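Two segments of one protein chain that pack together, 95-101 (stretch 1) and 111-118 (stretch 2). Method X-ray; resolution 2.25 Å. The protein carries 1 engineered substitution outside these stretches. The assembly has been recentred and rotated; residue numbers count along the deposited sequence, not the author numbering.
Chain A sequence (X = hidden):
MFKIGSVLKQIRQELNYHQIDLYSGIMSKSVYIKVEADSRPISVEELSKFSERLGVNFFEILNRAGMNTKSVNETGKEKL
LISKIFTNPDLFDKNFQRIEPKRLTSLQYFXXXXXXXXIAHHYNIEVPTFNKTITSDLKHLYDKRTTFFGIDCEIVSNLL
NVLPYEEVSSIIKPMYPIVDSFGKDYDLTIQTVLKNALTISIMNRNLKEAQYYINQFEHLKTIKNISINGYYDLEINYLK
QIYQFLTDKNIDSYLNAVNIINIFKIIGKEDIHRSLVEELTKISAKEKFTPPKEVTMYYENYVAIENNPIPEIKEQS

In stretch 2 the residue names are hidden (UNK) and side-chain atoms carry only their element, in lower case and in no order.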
# COMPACT_ATOMS: atom_id res chain seq x y z
N ASN A 95 -47.28 -24.32 2.72
CA ASN A 95 -46.48 -24.63 3.90
C ASN A 95 -46.67 -23.55 4.96
O ASN A 95 -46.73 -23.84 6.15
CB ASN A 95 -45.01 -24.74 3.53
CG ASN A 95 -44.68 -26.06 2.86
OD1 ASN A 95 -43.81 -26.12 1.99
ND2 ASN A 95 -45.37 -27.12 3.26
N PHE A 96 -46.77 -22.31 4.50
CA PHE A 96 -46.95 -21.18 5.40
C PHE A 96 -48.27 -21.30 6.15
O PHE A 96 -48.41 -20.79 7.25
CB PHE A 96 -46.93 -19.87 4.61
CG PHE A 96 -47.02 -18.64 5.47
CD1 PHE A 96 -46.01 -18.33 6.37
CD2 PHE A 96 -48.13 -17.80 5.38
CE1 PHE A 96 -46.09 -17.18 7.17
CE2 PHE A 96 -48.23 -16.66 6.17
CZ PHE A 96 -47.21 -16.34 7.07
N GLN A 97 -49.24 -21.97 5.53
CA GLN A 97 -50.55 -22.15 6.15
C GLN A 97 -50.49 -23.18 7.27
O GLN A 97 -51.42 -23.29 8.08
CB GLN A 97 -51.58 -22.58 5.11
CG GLN A 97 -51.81 -21.57 4.00
CD GLN A 97 -52.89 -22.01 3.02
OE1 GLN A 97 -53.13 -21.35 2.01
NE2 GLN A 97 -53.54 -23.13 3.32
N ARG A 98 -49.41 -23.94 7.31
CA ARG A 98 -49.23 -24.96 8.34
C ARG A 98 -48.39 -24.39 9.47
O ARG A 98 -48.66 -24.62 10.65
CB ARG A 98 -48.53 -26.19 7.75
CG ARG A 98 -48.27 -27.29 8.77
CD ARG A 98 -47.47 -28.47 8.20
NE ARG A 98 -46.12 -28.09 7.78
CZ ARG A 98 -45.78 -27.74 6.54
NH1 ARG A 98 -46.70 -27.71 5.58
NH2 ARG A 98 -44.53 -27.41 6.26
N ILE A 99 -47.36 -23.63 9.10
CA ILE A 99 -46.45 -23.02 10.06
C ILE A 99 -47.05 -21.85 10.83
O ILE A 99 -46.98 -21.81 12.05
CB ILE A 99 -45.16 -22.53 9.35
CG1 ILE A 99 -44.42 -23.72 8.72
CG2 ILE A 99 -44.26 -21.81 10.34
CD1 ILE A 99 -43.96 -24.77 9.71
N GLU A 100 -47.63 -20.90 10.09
CA GLU A 100 -48.23 -19.70 10.68
C GLU A 100 -48.99 -19.98 11.97
O GLU A 100 -48.76 -19.34 12.99
CB GLU A 100 -49.14 -19.01 9.65
CG GLU A 100 -49.48 -17.55 9.95
CD GLU A 100 -50.39 -17.38 11.14
OE1 GLU A 100 -51.44 -18.07 11.20
OE2 GLU A 100 -50.08 -16.55 12.03
N PRO A 101 -49.91 -20.96 11.94
CA PRO A 101 -50.71 -21.32 13.12
C PRO A 101 -49.88 -21.88 14.27
O PRO A 101 -50.24 -21.72 15.44
CB PRO A 101 -51.68 -22.35 12.58
CG PRO A 101 -51.84 -21.96 11.15
CD PRO A 101 -50.41 -21.67 10.76
N UNK A 111 -39.00 -19.20 15.32
CA UNK A 111 -37.84 -18.92 14.50
C UNK A 111 -38.09 -19.35 13.05
O UNK A 111 -37.72 -18.64 12.11
o UNK A 111 -35.43 -19.22 14.38
c UNK A 111 -36.61 -19.64 15.06
N UNK A 112 -38.71 -20.50 12.87
CA UNK A 112 -39.01 -20.99 11.52
C UNK A 112 -40.01 -20.04 10.87
O UNK A 112 -39.86 -19.66 9.70
c UNK A 112 -40.09 -22.81 10.19
c UNK A 112 -38.56 -23.40 12.08
c UNK A 112 -39.11 -24.79 12.32
c UNK A 112 -39.61 -22.41 11.57
N UNK A 113 -41.02 -19.65 11.64
CA UNK A 113 -42.05 -18.73 11.19
C UNK A 113 -41.45 -17.46 10.59
O UNK A 113 -41.80 -17.07 9.48
c UNK A 113 -45.76 -16.17 11.02
c UNK A 113 -43.61 -15.95 12.76
o UNK A 113 -46.32 -13.88 11.43
c UNK A 113 -43.85 -17.17 12.13
c UNK A 113 -44.42 -14.85 12.53
c UNK A 113 -42.95 -18.36 12.38
c UNK A 113 -45.50 -14.96 11.66
c UNK A 113 -44.94 -17.26 11.26
N UNK A 114 -40.54 -16.83 11.33
CA UNK A 114 -39.89 -15.61 10.84
C UNK A 114 -39.09 -15.93 9.58
O UNK A 114 -38.75 -15.04 8.79
c UNK A 114 -38.58 -14.11 14.22
c UNK A 114 -39.63 -14.54 13.20
c UNK A 114 -40.59 -13.39 12.87
c UNK A 114 -38.96 -15.03 11.92
N UNK A 115 -38.78 -17.21 9.39
CA UNK A 115 -38.06 -17.65 8.22
C UNK A 115 -38.95 -17.49 7.00
O UNK A 115 -38.49 -17.13 5.91
N UNK A 116 -40.24 -17.76 7.19
CA UNK A 116 -41.21 -17.61 6.11
C UNK A 116 -41.48 -16.13 5.84
O UNK A 116 -41.63 -15.73 4.69
o UNK A 116 -42.47 -23.97 5.88
c UNK A 116 -43.28 -21.84 5.21
c UNK A 116 -41.66 -22.01 6.99
c UNK A 116 -42.52 -18.32 6.46
c UNK A 116 -41.68 -20.61 7.13
c UNK A 116 -42.47 -22.61 6.03
c UNK A 116 -42.49 -19.82 6.31
c UNK A 116 -43.28 -20.45 5.35
N UNK A 117 -41.55 -15.33 6.90
CA UNK A 117 -41.81 -13.91 6.73
C UNK A 117 -40.69 -13.29 5.90
O UNK A 117 -40.94 -12.46 5.03
c UNK A 117 -44.40 -13.53 8.22
c UNK A 117 -42.01 -11.67 7.88
c UNK A 117 -43.05 -13.72 8.90
c UNK A 117 -41.87 -13.18 8.09
N UNK A 118 -39.47 -13.71 6.17
CA UNK A 118 -38.31 -13.22 5.45
C UNK A 118 -38.47 -13.53 3.96
O UNK A 118 -38.30 -12.66 3.11
c UNK A 118 -37.04 -13.88 5.98
o UNK A 118 -35.89 -13.37 5.34
O HOH W 1 -49.00 -14.40 11.40

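Position 111 carries two side-chain atoms, one carbon followed by one oxygen, and neither comes near stretch 1. A lone hydroxyl on CB makes this S111, whose oxygen is hydrogen-bonded elsewhere in the structure.

Position 112 has four carbons, forked at the first, with one arm two carbons long. That branching at CB defines isoleucine, I112. Its CA-to-CB bond points toward the opposing helix, and its CG2 lies 4.3 Å from I99 CG2, an apolar contact at the margin of van der Waals range.

At position 113 one carbon leads to a six-carbon ring bearing an oxygen, the pattern of tyrosine, Y113. The CA-to-CB bond points sideways, but the ring, with chi1 in the t well, comes nearer to stretch 1. Y113 CE1 lies 4.0 Å from F96 CE1 and 4.1 Å from E100 CG, while the backbone runs close enough for Y113 CA to sit 3.9 Å from I99 CG2. Water 1 joins the polar ends: its oxygen donates a hydrogen bond to E100 OE2 (2.5 Å) and is hydrogen-bonded to Y113 OH (2.7 Å).

Position 114 also has four carbons, but the fork is at the second, so it is leucine, L114. Its CA-to-CB bond points away from stretch 1, and no contact is made. Position 115 has no side-chain atoms and is therefore glycine, G115; a CB in ideal geometry would lie only 2.7 Å from I112 O.

Position 116 again shows one carbon and a six-carbon ring with an oxygen. The CA-to-CB bond of this second tyrosine, Y116, points toward stretch 1, and the residue has the largest covered area of either stretch, 102 Å². Its CB packs 3.5 Å from F96 CD1, I99 CG2 lies over one face of the ring, and N95 CB sits at the ring edge, 3.5 Å from Y116 OH.

Position 117 has four carbons forked at the first, with one two-carbon arm: isoleucine, I117. Its CD1 reaches to 4.1 Å from F96 CZ. Position 118, one carbon and one oxygen out of reach of stretch 1, is S118.

The helices cross at -138°, with axes 9.4 Å apart at closest approach, and bury 378 Å² between them. I99 packs against I112, Y113 and Y116, whereas F96 meets Y113, Y116 and I117. No direct hydrogen bond crosses the interface, so the contact rests mainly on apolar packing, supplemented by the water bridge between E100 and Y113.

Stretch 2 (111-118) SIYLGYIS
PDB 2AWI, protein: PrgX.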